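Local coordinates for UspA domain-containing protein (Pyrococcus horikoshii, PDB 2DUM), which is of unknown function but belongs to the universal stress protein A family, so it probably takes part in the response to stress, at residues 6-11 against 117-122; 33-38 against 95-100; 24-29 against 90-95; 12-17 against 78-83; 19-24 against 152-157. All coordinates share one frame; numbering follows the deposited sequence.

Interaction 1 of 5, residues 6-11 against 117-122; sequences RKVLFP and NVSLII
This is a buried pairing of parallel strands in the heart of the universal stress protein sheet, where central strand 7-11 lies beside strand 120-124. Leu9 holds on through both ends of its backbone: its N donates to Leu120 O at 3.0 Å, and its O accepts from Ile122 N at 2.8 Å, nearly along the C=O axis. Ahead of this pair of bonds, Ser119 OG takes the N-H of Lys7 (OG to N 2.9 Å) and donates to Met4 O, beside a weak bond from Ser119 N to Lys7 O. Leu9 and Ile121 lie side by side beneath helix 105-115, and Ile121 CD1 crosses to Pro11 CD at 3.7 Å. On the other face Ile122 reaches back with CD1 to Val8 CG2, while its CG2 meets the edge of the Phe10 ring, 3.6 Å from CD2. Polar grip thus comes mainly from the backbone, helped by one hydroxyl, and hydrocarbon packs both faces, as expected of a sheet covered by helices.

Interaction 2 of 5, residues 33-38 against 95-100; sequences VGEVIL and NVRTII
Strands 35-43 and 95-103 lie parallel and are joined through helix 69-90, a beta-alpha-beta crossover at one edge of the Rossmann-like sheet. The close part is the backbone, with Glu35, Val36, Ile37 and Leu38 level with Asn95, Val96, Arg97 and Thr98. Val36 N donates to Asn95 O at 2.9 Å, in the carbonyl plane, and Arg97 N returns a bond to Val36 O at 3.1 Å. Leu38 N meets Arg97 O from above the carbonyl plane, 39° out of it. Beyond this the grip slackens, with Leu38 O and Ile99 N 3.6 Å apart. On the face of Val36 and Leu38, Val36 CG1 and Val96 CG2 sit side by side at 4.1 Å. On the other, Ile37 CG2 touches Ile99 CD1 at 3.5 Å. The face of Glu35, Ile37 and Arg97 carries charge at its partly exposed rim: Arg97 runs alongside Ile37 and lays one guanidinium face over Ile37 CG1. Its NH2 reaches Glu35 OE1 at 3.2 Å in a salt bridge whose hydrogen bond is almost straight. An alanine at Arg97 would lose both contacts and would probably leave the Glu35 carboxylate less firmly placed. Glu35 OE1 lies almost exactly in the guanidinium plane.

Interaction 3 of 5, residues 24-29 against 90-95; sequences VFEKRN and AFRAKN
The ring of Phe25 overlaps that of Phe91 in an offset stack, with 4.3 Å between the ring centroids and the planes tilted by 29°. Phe25 CG is anti to the backbone N (chi1 -170°), which carries the ring off the helix and sets its CD2 over the centre of the Phe91 ring. Asn29 CB covers the opposite face of Phe25, 3.6 Å above its plane, so the ring is sandwiched between Asn29, just past the end of its own helix, and an aromatic partner. Phe91 in turn meets Phe10 edge-to-face, tying the stack to the central strand. The contact joins the C-terminal end of helix 16-28 to the turn that ends helix 69-90, two helices of the alpha/beta sandwich; Arg92 leaves that second helix with a positive phi. Nearer the surface, Glu26 CB packs on Ala90 CB at 3.7 Å, and the bent Glu26 chain brings OE1 to within 2.7 Å of Arg92 NH2. This salt bridge has a weak, bent hydrogen bond, and the carboxylate and guanidinium planes stand 77° apart. Asn29 O lies over one guanidinium face, 3.3 Å above the plane of Arg92. The amide of Asn29 looks elsewhere, its OD1 accepting from Met31 N, and Met4 of the second subunit packs against Phe25.

Interaction 4 of 5, residues 12-17 against 78-83; sequences TDFSEG and RKLQEK
The loop from strand 7-11 into helix 16-28 passes helix 69-90 with its backbone well apart, the closest CA atoms being Phe14 CA and Lys79 CA at 8.2 Å, so long side chains must bridge the distance. The loop opens with an ST turn: Thr12 OG1, anti to its own backbone N, accepts from Phe14 N at 2.8 Å. Ser15 then takes the N-cap position of helix 16-28, its OG bonding Ala18 N. In nucleotide-binding relatives of this family the end of the first strand borders the ATP site; whether this protein binds a nucleotide there is not established. Phe14 points its ring at the helix. Lys79 runs its CD over one face of that ring, 3.9 Å from the centroid, in a CH-pi contact, while its NZ turns back to bond Glu75 O. Lys83 is stretched out and meets Thr12 tip to tip, its NZ donating to Thr12 OG1 at 2.6 Å; the ammonium also makes a cation-pi contact with Tyr19. An alanine at Thr12 would remove the hydroxyl shared by the turn and the lysine, and would probably loosen both the loop and its tie to the helix. The Leu80 side chain runs at about a right angle to that of Phe14 and brings CD2 within 3.6 Å of Phe14 CZ; the same CD2 lies 3.8 Å from Thr12 CG2.

Interaction 5 of 5, residues 19-24 against 152-157; sequences YRAVEV and LIIKEV
Charge holds the outer part of this contact. Arg20, bent at chi2 and chi3, turns its guanidinium to the carboxylate of Glu156, the two planes 31° apart. Its NH2 lies 2.6 Å from Glu156 OE1, on the syn lone pair, while NE and NH2 make weak bonds to OE2. Glu156 OE1 takes a second donor, Val157 N, from above the carboxylate plane at 2.6 Å, which helps fix the group's rotation. Glu23 appears to join through Arg20 NH1, though its carboxylate is less surely placed. Val157 CG1 lies at the guanidinium edge, 3.7 Å from Arg20 NH2. Helix 16-28 here packs against the last strand of the alpha/beta sandwich, 151-154, and the chain just beyond; Leu152 and Ile153 pair antiparallel with a strand of the second subunit, so the sheet runs on through the dimer. Apolar contacts fill the inner part. Ile154 CG2 meets Ala21 CB at 3.7 Å, and Val24 crosses Glu156, its CG1 3.6 Å from Glu156 C and 4.2 Å from Val157 CB.

Overall arrangement
Interactions 1 and 2 are strand pairings of one sheet, meeting where 7-11 and 35-43 run side by side; interaction 1 is buried, interaction 2 only partly so, with a charged pair near the sheet edge. The others use helix 16-28 or the loop leading into it. Interactions 3 and 4, about 16 Å apart between centres, are buried with charged groups at the rim and tie its ends to helix 69-90 and the following turn, by stacked rings and by a lysine-threonine bond. Interaction 5, partly buried with outer salt bridges, joins it to the last strand. Phe91 links interaction 3 to 1, and Leu80 interaction 4 to 2. The second subunit touches 1, 3 and 5.

Interaction 1 of 5, residues 6-11 against 117-122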
# COMPACT_ATOMS: atom_id res chain seq x y z
N ARG A 6 -13.76 3.17 -0.59
CA ARG A 6 -15.14 3.10 -0.15
C ARG A 6 -15.26 2.96 1.36
O ARG A 6 -16.23 3.53 1.92
CB ARG A 6 -15.92 2.01 -0.84
CG ARG A 6 -15.53 0.76 -0.39
CD ARG A 6 -16.54 -0.29 -0.73
NE ARG A 6 -16.50 -0.74 -2.16
CZ ARG A 6 -15.64 -0.44 -3.18
NH1 ARG A 6 -14.49 0.39 -3.08
NH2 ARG A 6 -15.97 -1.06 -4.35
N LYS A 7 -14.33 2.26 2.01
CA LYS A 7 -14.38 2.08 3.42
C LYS A 7 -12.96 1.84 3.98
O LYS A 7 -12.58 0.79 4.44
CB LYS A 7 -15.32 0.96 3.74
CG LYS A 7 -15.54 0.77 5.30
CD LYS A 7 -16.06 -0.63 5.60
CE LYS A 7 -17.57 -0.73 5.40
NZ LYS A 7 -18.12 -0.76 6.82
N VAL A 8 -12.12 2.81 3.91
CA VAL A 8 -10.79 2.45 4.28
C VAL A 8 -10.69 2.35 5.78
O VAL A 8 -11.50 2.99 6.49
CB VAL A 8 -9.83 3.49 3.72
CG1 VAL A 8 -10.29 3.85 2.34
CG2 VAL A 8 -9.71 4.74 4.67
N LEU A 9 -9.70 1.58 6.27
CA LEU A 9 -9.50 1.48 7.73
C LEU A 9 -8.17 2.04 7.93
O LEU A 9 -7.29 1.94 7.06
CB LEU A 9 -9.43 0.02 8.15
CG LEU A 9 -9.20 -0.67 9.51
CD1 LEU A 9 -7.95 -0.31 10.06
CD2 LEU A 9 -10.25 -0.32 10.52
N PHE A 10 -7.97 2.57 9.11
CA PHE A 10 -6.82 3.36 9.30
C PHE A 10 -6.61 3.35 10.76
O PHE A 10 -7.37 3.97 11.49
CB PHE A 10 -7.14 4.81 8.89
CG PHE A 10 -6.11 5.75 9.29
CD1 PHE A 10 -6.14 6.33 10.51
CD2 PHE A 10 -5.04 5.97 8.50
CE1 PHE A 10 -5.18 7.14 10.94
CE2 PHE A 10 -4.02 6.81 8.94
CZ PHE A 10 -4.12 7.40 10.18
N PRO A 11 -5.68 2.56 11.22
CA PRO A 11 -5.11 2.52 12.53
C PRO A 11 -4.23 3.68 12.94
O PRO A 11 -3.19 3.95 12.30
CB PRO A 11 -4.29 1.29 12.47
CG PRO A 11 -5.08 0.44 11.40
CD PRO A 11 -5.22 1.44 10.40
N ASN A 117 -15.51 -5.98 6.44
CA ASN A 117 -15.33 -6.04 5.05
C ASN A 117 -14.98 -4.65 4.50
O ASN A 117 -15.79 -3.96 3.85
CB ASN A 117 -16.52 -6.65 4.38
CG ASN A 117 -16.19 -7.05 2.98
OD1 ASN A 117 -17.03 -6.99 2.08
ND2 ASN A 117 -14.91 -7.40 2.75
N VAL A 118 -13.76 -4.21 4.82
CA VAL A 118 -13.24 -2.90 4.42
C VAL A 118 -12.59 -3.02 3.05
O VAL A 118 -12.17 -4.11 2.67
CB VAL A 118 -12.20 -2.34 5.43
CG1 VAL A 118 -12.67 -2.50 6.76
CG2 VAL A 118 -10.80 -2.97 5.28
N SER A 119 -12.49 -1.88 2.33
CA SER A 119 -11.98 -1.84 0.96
C SER A 119 -10.50 -1.87 0.94
O SER A 119 -9.96 -2.49 0.04
CB SER A 119 -12.45 -0.60 0.21
OG SER A 119 -12.18 0.52 1.00
N LEU A 120 -9.88 -1.22 1.91
CA LEU A 120 -8.49 -0.95 1.97
C LEU A 120 -8.10 -0.88 3.40
O LEU A 120 -8.92 -0.52 4.25
CB LEU A 120 -8.22 0.43 1.42
CG LEU A 120 -6.75 0.81 1.30
CD1 LEU A 120 -5.89 -0.27 0.67
CD2 LEU A 120 -6.56 1.96 0.39
N ILE A 121 -6.83 -1.20 3.70
CA ILE A 121 -6.26 -0.67 4.95
C ILE A 121 -5.15 0.32 4.67
O ILE A 121 -4.39 0.11 3.72
CB ILE A 121 -5.99 -1.69 6.14
CG1 ILE A 121 -4.60 -1.48 6.62
CG2 ILE A 121 -6.09 -3.13 5.82
CD1 ILE A 121 -4.47 -1.34 8.09
N ILE A 122 -5.12 1.42 5.42
CA ILE A 122 -4.10 2.45 5.24
C ILE A 122 -3.37 2.51 6.49
O ILE A 122 -4.00 2.56 7.53
CB ILE A 122 -4.71 3.83 5.14
CG1 ILE A 122 -5.36 4.02 3.77
CG2 ILE A 122 -3.68 4.91 5.30
CD1 ILE A 122 -6.52 4.98 3.81

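Interaction 2 of 5, residues 33-38 against 95-100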
# COMPACT_ATOMS: atom_id res chain seq x y z
N VAL A 33 -12.86 9.52 -0.00
CA VAL A 33 -13.14 8.32 0.79
C VAL A 33 -14.68 8.17 1.12
O VAL A 33 -15.35 9.19 1.29
CB VAL A 33 -12.30 8.49 2.07
CG1 VAL A 33 -12.25 7.26 2.83
CG2 VAL A 33 -10.88 9.01 1.72
N GLY A 34 -15.24 6.94 1.13
CA GLY A 34 -16.66 6.68 1.47
C GLY A 34 -16.74 6.84 2.98
O GLY A 34 -17.09 7.90 3.47
N GLU A 35 -16.32 5.81 3.73
CA GLU A 35 -16.22 5.82 5.20
C GLU A 35 -14.81 5.50 5.66
O GLU A 35 -14.15 4.64 5.13
CB GLU A 35 -17.18 4.77 5.71
CG GLU A 35 -17.33 4.44 7.27
CD GLU A 35 -18.39 3.22 7.45
OE1 GLU A 35 -18.45 2.54 8.52
OE2 GLU A 35 -19.15 2.88 6.46
N VAL A 36 -14.32 6.15 6.67
CA VAL A 36 -13.08 5.65 7.32
C VAL A 36 -13.27 5.11 8.79
O VAL A 36 -13.87 5.75 9.63
CB VAL A 36 -11.92 6.70 7.22
CG1 VAL A 36 -12.50 7.99 7.12
CG2 VAL A 36 -10.94 6.64 8.42
N ILE A 37 -12.77 3.94 9.12
CA ILE A 37 -12.90 3.58 10.49
C ILE A 37 -11.54 3.88 11.08
O ILE A 37 -10.51 3.34 10.68
CB ILE A 37 -13.16 2.11 10.57
CG1 ILE A 37 -14.38 1.77 9.79
CG2 ILE A 37 -13.21 1.57 11.99
CD1 ILE A 37 -14.14 0.50 8.99
N LEU A 38 -11.55 4.73 12.05
CA LEU A 38 -10.35 5.14 12.66
C LEU A 38 -10.09 4.21 13.85
O LEU A 38 -10.57 4.49 14.92
CB LEU A 38 -10.70 6.49 13.16
CG LEU A 38 -9.64 7.26 13.83
CD1 LEU A 38 -8.73 7.63 12.66
CD2 LEU A 38 -10.35 8.47 14.52
N ASN A 95 -17.89 9.79 5.59
CA ASN A 95 -18.27 9.38 7.00
C ASN A 95 -17.15 8.82 7.77
O ASN A 95 -16.20 8.28 7.24
CB ASN A 95 -19.33 8.32 7.08
CG ASN A 95 -20.59 8.76 6.44
OD1 ASN A 95 -20.89 8.37 5.31
ND2 ASN A 95 -21.33 9.66 7.13
N VAL A 96 -17.28 8.89 9.08
CA VAL A 96 -16.20 8.46 9.93
C VAL A 96 -16.83 7.52 10.99
O VAL A 96 -18.08 7.41 11.14
CB VAL A 96 -15.59 9.70 10.58
CG1 VAL A 96 -16.04 9.82 11.99
CG2 VAL A 96 -14.08 9.68 10.56
N ARG A 97 -15.99 6.77 11.69
CA ARG A 97 -16.39 6.20 12.96
C ARG A 97 -15.17 5.87 13.75
O ARG A 97 -14.06 6.14 13.34
CB ARG A 97 -17.20 4.96 12.81
CG ARG A 97 -16.78 4.03 11.78
CD ARG A 97 -17.97 3.13 11.69
NE ARG A 97 -17.85 2.00 12.58
CZ ARG A 97 -17.88 0.73 12.17
NH1 ARG A 97 -17.69 -0.20 13.12
NH2 ARG A 97 -18.12 0.36 10.86
N THR A 98 -15.40 5.24 14.90
CA THR A 98 -14.34 4.88 15.81
C THR A 98 -14.51 3.40 16.17
O THR A 98 -15.63 2.88 16.15
CB THR A 98 -14.36 5.78 17.03
OG1 THR A 98 -15.68 5.76 17.59
CG2 THR A 98 -13.94 7.25 16.66
N ILE A 99 -13.39 2.71 16.36
CA ILE A 99 -13.38 1.48 17.09
C ILE A 99 -12.11 1.47 17.94
O ILE A 99 -11.06 2.00 17.56
CB ILE A 99 -13.30 0.31 16.20
CG1 ILE A 99 -14.36 0.30 15.11
CG2 ILE A 99 -13.52 -0.90 16.99
CD1 ILE A 99 -14.18 -0.91 14.22
N ILE A 100 -12.24 0.84 19.11
CA ILE A 100 -11.24 0.75 20.17
C ILE A 100 -11.32 -0.72 20.47
O ILE A 100 -12.43 -1.22 20.83
CB ILE A 100 -11.71 1.42 21.48
CG1 ILE A 100 -11.24 2.88 21.62
CG2 ILE A 100 -11.04 0.83 22.63
CD1 ILE A 100 -11.73 3.98 20.52

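Interaction 3 of 5, residues 24-29 against 90-95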
# COMPACT_ATOMS: atom_id res chain seq x y z
N VAL A 24 -0.01 13.84 5.45
CA VAL A 24 0.47 13.40 4.17
C VAL A 24 -0.72 12.93 3.36
O VAL A 24 -0.80 13.33 2.22
CB VAL A 24 1.45 12.29 4.31
CG1 VAL A 24 2.17 12.13 3.05
CG2 VAL A 24 2.39 12.60 5.43
N PHE A 25 -1.66 12.15 3.92
CA PHE A 25 -2.75 11.68 3.12
C PHE A 25 -3.47 12.88 2.70
O PHE A 25 -3.83 13.01 1.53
CB PHE A 25 -3.70 10.85 3.88
CG PHE A 25 -4.72 10.16 3.01
CD1 PHE A 25 -4.37 9.14 2.16
CD2 PHE A 25 -6.06 10.48 3.06
CE1 PHE A 25 -5.31 8.51 1.34
CE2 PHE A 25 -7.03 9.79 2.23
CZ PHE A 25 -6.63 8.84 1.37
N GLU A 26 -3.61 13.82 3.63
CA GLU A 26 -4.38 15.04 3.39
C GLU A 26 -3.85 15.84 2.24
O GLU A 26 -4.63 16.23 1.38
CB GLU A 26 -4.49 15.89 4.66
CG GLU A 26 -4.60 17.45 4.41
CD GLU A 26 -6.06 17.93 4.10
OE1 GLU A 26 -6.34 18.14 2.88
OE2 GLU A 26 -6.91 18.06 5.06
N LYS A 27 -2.51 16.01 2.19
CA LYS A 27 -1.78 16.70 1.04
C LYS A 27 -1.62 15.93 -0.27
O LYS A 27 -2.02 16.41 -1.34
CB LYS A 27 -0.44 17.28 1.45
CG LYS A 27 -0.23 18.69 0.82
CD LYS A 27 -1.10 18.99 -0.58
CE LYS A 27 -0.49 20.04 -1.66
NZ LYS A 27 0.46 19.40 -2.73
N ARG A 28 -1.09 14.71 -0.15
CA ARG A 28 -1.05 13.73 -1.23
C ARG A 28 -2.37 13.49 -1.86
O ARG A 28 -2.46 13.62 -3.07
CB ARG A 28 -0.51 12.40 -0.72
CG ARG A 28 0.87 12.56 -0.18
CD ARG A 28 1.65 11.30 -0.18
NE ARG A 28 3.02 11.50 -0.74
CZ ARG A 28 3.32 11.43 -2.04
NH1 ARG A 28 4.58 11.61 -2.42
NH2 ARG A 28 2.37 11.18 -2.97
N ASN A 29 -3.38 13.16 -1.06
CA ASN A 29 -4.70 12.71 -1.63
C ASN A 29 -5.72 13.76 -1.91
O ASN A 29 -5.96 14.64 -1.02
CB ASN A 29 -5.44 11.71 -0.73
CG ASN A 29 -6.78 11.30 -1.31
OD1 ASN A 29 -6.87 10.89 -2.47
ND2 ASN A 29 -7.83 11.41 -0.50
N ALA A 90 -9.61 15.06 6.63
CA ALA A 90 -8.42 14.84 5.75
C ALA A 90 -8.64 13.81 4.62
O ALA A 90 -8.41 14.06 3.42
CB ALA A 90 -7.23 14.45 6.60
N PHE A 91 -9.09 12.65 5.01
CA PHE A 91 -9.51 11.72 4.00
C PHE A 91 -10.51 12.22 3.04
O PHE A 91 -10.74 11.53 2.05
CB PHE A 91 -9.95 10.48 4.70
CG PHE A 91 -8.84 9.90 5.40
CD1 PHE A 91 -8.14 10.68 6.32
CD2 PHE A 91 -8.34 8.65 5.03
CE1 PHE A 91 -7.02 10.18 6.92
CE2 PHE A 91 -7.26 8.14 5.62
CZ PHE A 91 -6.59 8.89 6.56
N ARG A 92 -11.08 13.39 3.34
CA ARG A 92 -12.13 13.95 2.54
C ARG A 92 -13.17 12.91 2.45
O ARG A 92 -13.69 12.62 1.44
CB ARG A 92 -11.63 14.30 1.14
CG ARG A 92 -10.46 15.13 1.29
CD ARG A 92 -9.43 14.89 0.29
NE ARG A 92 -9.38 16.11 -0.50
CZ ARG A 92 -8.60 17.18 -0.23
NH1 ARG A 92 -8.65 18.25 -1.04
NH2 ARG A 92 -7.75 17.18 0.80
N ALA A 93 -13.51 12.42 3.59
CA ALA A 93 -14.36 11.29 3.79
C ALA A 93 -15.85 11.72 3.75
O ALA A 93 -16.18 12.73 4.35
CB ALA A 93 -13.99 10.75 5.21
N LYS A 94 -16.77 11.02 3.09
CA LYS A 94 -18.14 11.27 3.47
C LYS A 94 -18.48 10.84 4.95
O LYS A 94 -19.35 11.49 5.50
CB LYS A 94 -19.12 10.61 2.55
CG LYS A 94 -18.60 10.27 1.20
CD LYS A 94 -19.56 10.77 0.12
CE LYS A 94 -20.65 9.76 -0.13
NZ LYS A 94 -20.33 8.25 0.12
N ASN A 95 -17.89 9.79 5.59
CA ASN A 95 -18.27 9.38 7.00
C ASN A 95 -17.15 8.82 7.77
O ASN A 95 -16.20 8.28 7.24
CB ASN A 95 -19.33 8.32 7.08
CG ASN A 95 -20.59 8.76 6.44
OD1 ASN A 95 -20.89 8.37 5.31
ND2 ASN A 95 -21.33 9.66 7.13

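Interaction 4 of 5, residues 12-17 against 78-83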
# COMPACT_ATOMS: atom_id res chain seq x y z
N THR A 12 -4.64 4.32 14.04
CA THR A 12 -3.85 5.36 14.72
C THR A 12 -3.18 4.94 16.00
O THR A 12 -3.76 4.41 16.93
CB THR A 12 -4.57 6.70 15.03
OG1 THR A 12 -3.70 7.51 15.86
CG2 THR A 12 -5.91 6.47 15.75
N ASP A 13 -1.94 5.34 16.02
CA ASP A 13 -0.94 4.86 16.90
C ASP A 13 -0.94 5.84 17.99
O ASP A 13 -0.17 5.77 18.90
CB ASP A 13 0.34 5.05 16.09
CG ASP A 13 1.51 4.39 16.72
OD1 ASP A 13 1.22 3.88 17.82
OD2 ASP A 13 2.66 4.37 16.15
N PHE A 14 -1.82 6.81 17.87
CA PHE A 14 -1.66 8.04 18.58
C PHE A 14 -0.27 8.58 18.50
O PHE A 14 -0.09 9.69 18.95
CB PHE A 14 -2.15 7.96 20.01
CG PHE A 14 -3.61 7.94 20.08
CD1 PHE A 14 -4.32 8.93 19.44
CD2 PHE A 14 -4.30 6.88 20.70
CE1 PHE A 14 -5.74 8.86 19.45
CE2 PHE A 14 -5.73 6.80 20.72
CZ PHE A 14 -6.46 7.77 20.11
N SER A 15 0.66 7.87 17.88
CA SER A 15 2.02 8.37 17.69
C SER A 15 2.14 9.66 16.87
O SER A 15 1.18 10.16 16.29
CB SER A 15 2.87 7.34 16.95
OG SER A 15 2.47 7.22 15.58
N GLU A 16 3.36 10.17 16.84
CA GLU A 16 3.88 11.09 15.79
C GLU A 16 3.45 10.75 14.34
O GLU A 16 2.78 11.52 13.62
CB GLU A 16 5.44 10.96 15.80
CG GLU A 16 6.26 11.63 16.92
CD GLU A 16 5.93 13.14 17.02
OE1 GLU A 16 4.68 13.46 16.91
OE2 GLU A 16 6.91 13.96 17.21
N GLY A 17 3.93 9.54 13.99
CA GLY A 17 3.93 8.94 12.67
C GLY A 17 2.55 8.93 12.18
O GLY A 17 2.34 9.16 10.99
N ARG A 78 -11.07 9.70 24.19
CA ARG A 78 -10.71 11.10 24.43
C ARG A 78 -10.20 11.63 23.09
O ARG A 78 -10.93 12.25 22.31
CB ARG A 78 -9.59 11.22 25.53
CG ARG A 78 -9.67 12.31 26.72
CD ARG A 78 -10.32 13.61 26.32
NE ARG A 78 -11.79 13.43 26.19
CZ ARG A 78 -12.62 14.01 25.27
NH1 ARG A 78 -12.16 14.84 24.31
NH2 ARG A 78 -13.95 13.73 25.31
N LYS A 79 -8.93 11.31 22.83
CA LYS A 79 -8.23 11.85 21.66
C LYS A 79 -8.77 11.29 20.36
O LYS A 79 -8.53 11.84 19.29
CB LYS A 79 -6.70 11.62 21.75
CG LYS A 79 -6.20 10.65 22.79
CD LYS A 79 -4.67 10.71 22.77
CE LYS A 79 -4.05 9.93 23.92
NZ LYS A 79 -4.89 10.09 25.18
N LEU A 80 -9.53 10.20 20.48
CA LEU A 80 -9.86 9.37 19.36
C LEU A 80 -11.07 9.97 18.91
O LEU A 80 -11.17 10.37 17.80
CB LEU A 80 -10.18 7.96 19.85
CG LEU A 80 -10.03 6.77 18.90
CD1 LEU A 80 -11.37 6.32 18.43
CD2 LEU A 80 -9.14 7.15 17.73
N GLN A 81 -12.00 10.08 19.82
CA GLN A 81 -13.29 10.50 19.38
C GLN A 81 -13.26 12.00 19.11
O GLN A 81 -14.17 12.58 18.51
CB GLN A 81 -14.45 9.99 20.25
CG GLN A 81 -15.81 9.84 19.43
CD GLN A 81 -16.50 11.24 18.98
OE1 GLN A 81 -17.06 12.01 19.85
NE2 GLN A 81 -16.46 11.55 17.64
N GLU A 82 -12.18 12.65 19.43
CA GLU A 82 -12.15 13.97 18.90
C GLU A 82 -11.31 14.10 17.60
O GLU A 82 -11.59 14.95 16.79
CB GLU A 82 -11.86 14.97 20.02
CG GLU A 82 -10.41 14.88 20.59
CD GLU A 82 -9.38 15.72 19.75
OE1 GLU A 82 -8.87 16.77 20.28
OE2 GLU A 82 -9.12 15.34 18.57
N LYS A 83 -10.32 13.22 17.38
CA LYS A 83 -9.51 13.14 16.14
C LYS A 83 -10.33 12.45 15.08
O LYS A 83 -9.93 12.30 13.95
CB LYS A 83 -8.24 12.30 16.43
CG LYS A 83 -7.30 11.98 15.28
CD LYS A 83 -6.23 10.91 15.68
CE LYS A 83 -5.23 10.40 14.46
NZ LYS A 83 -3.75 9.79 14.65

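Interaction 5 of 5, residues 19-24 against 152-157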
# COMPACT_ATOMS: atom_id res chain seq x y z
N TYR A 19 -0.06 10.95 13.17
CA TYR A 19 -0.60 12.24 12.74
C TYR A 19 0.00 12.75 11.46
O TYR A 19 -0.66 13.38 10.68
CB TYR A 19 -0.34 13.28 13.80
CG TYR A 19 -1.19 13.03 14.98
CD1 TYR A 19 -0.69 12.36 16.10
CD2 TYR A 19 -2.54 13.44 14.98
CE1 TYR A 19 -1.50 12.09 17.21
CE2 TYR A 19 -3.37 13.19 16.08
CZ TYR A 19 -2.84 12.50 17.19
OH TYR A 19 -3.67 12.23 18.26
N ARG A 20 1.28 12.52 11.27
CA ARG A 20 1.91 12.86 10.03
C ARG A 20 1.27 12.14 8.86
O ARG A 20 0.97 12.75 7.81
CB ARG A 20 3.38 12.53 10.12
CG ARG A 20 4.30 13.74 10.45
CD ARG A 20 4.01 15.13 9.73
NE ARG A 20 4.20 15.22 8.24
CZ ARG A 20 3.90 16.30 7.47
NH1 ARG A 20 3.38 17.44 7.98
NH2 ARG A 20 4.12 16.25 6.16
N ALA A 21 1.02 10.86 9.03
CA ALA A 21 0.46 10.07 7.92
C ALA A 21 -0.81 10.70 7.49
O ALA A 21 -1.12 10.76 6.31
CB ALA A 21 0.24 8.74 8.31
N VAL A 22 -1.50 11.25 8.48
CA VAL A 22 -2.77 11.95 8.25
C VAL A 22 -2.60 13.24 7.45
O VAL A 22 -3.32 13.41 6.43
CB VAL A 22 -3.59 12.17 9.55
CG1 VAL A 22 -4.74 13.08 9.33
CG2 VAL A 22 -4.13 10.86 10.09
N GLU A 23 -1.67 14.14 7.82
CA GLU A 23 -1.33 15.27 6.88
C GLU A 23 -1.00 14.74 5.49
O GLU A 23 -1.63 15.11 4.48
CB GLU A 23 -0.15 16.09 7.36
CG GLU A 23 -0.51 16.97 8.53
CD GLU A 23 0.62 17.07 9.61
OE1 GLU A 23 1.41 16.11 9.83
OE2 GLU A 23 0.69 18.12 10.29
N VAL A 24 -0.01 13.84 5.45
CA VAL A 24 0.47 13.40 4.17
C VAL A 24 -0.72 12.93 3.36
O VAL A 24 -0.80 13.33 2.22
CB VAL A 24 1.45 12.29 4.31
CG1 VAL A 24 2.17 12.13 3.05
CG2 VAL A 24 2.39 12.60 5.43
N LEU A 152 -2.40 0.41 1.97
CA LEU A 152 -1.74 1.60 1.51
C LEU A 152 -0.67 1.94 2.55
O LEU A 152 -0.92 2.27 3.78
CB LEU A 152 -2.78 2.71 1.41
CG LEU A 152 -2.75 3.61 0.17
CD1 LEU A 152 -3.40 4.90 0.44
CD2 LEU A 152 -1.45 3.97 -0.20
N ILE A 153 0.57 1.88 2.13
CA ILE A 153 1.50 2.38 3.13
C ILE A 153 1.92 3.78 2.76
O ILE A 153 2.49 4.03 1.70
CB ILE A 153 2.59 1.38 3.66
CG1 ILE A 153 3.79 2.20 3.99
CG2 ILE A 153 2.93 0.24 2.75
CD1 ILE A 153 4.72 2.55 2.68
N ILE A 154 1.52 4.72 3.60
CA ILE A 154 1.75 6.14 3.28
C ILE A 154 3.02 6.46 4.04
O ILE A 154 3.40 5.64 4.94
CB ILE A 154 0.47 7.02 3.60
CG1 ILE A 154 0.14 8.01 2.51
CG2 ILE A 154 0.67 7.95 4.74
CD1 ILE A 154 -0.79 7.46 1.41
N LYS A 155 3.71 7.54 3.67
CA LYS A 155 5.04 7.79 4.22
C LYS A 155 5.45 9.25 4.49
O LYS A 155 5.83 9.60 5.63
CB LYS A 155 6.04 7.12 3.29
CG LYS A 155 7.16 6.38 3.99
CD LYS A 155 8.07 5.68 3.01
CE LYS A 155 7.58 4.30 2.62
NZ LYS A 155 8.85 3.48 2.39
N GLU A 156 5.45 10.10 3.46
CA GLU A 156 5.75 11.55 3.58
C GLU A 156 5.66 12.20 2.20
O GLU A 156 5.75 11.51 1.16
CB GLU A 156 7.12 11.86 4.27
CG GLU A 156 7.48 13.38 4.47
CD GLU A 156 6.32 14.26 5.09
OE1 GLU A 156 5.51 14.92 4.36
OE2 GLU A 156 6.21 14.31 6.34
N VAL A 157 5.47 13.51 2.20
CA VAL A 157 5.05 14.21 0.98
C VAL A 157 6.17 14.40 -0.08
O VAL A 157 7.22 13.69 -0.04
CB VAL A 157 3.99 15.45 1.28
CG1 VAL A 157 4.39 16.34 2.46
CG2 VAL A 157 3.52 16.23 -0.01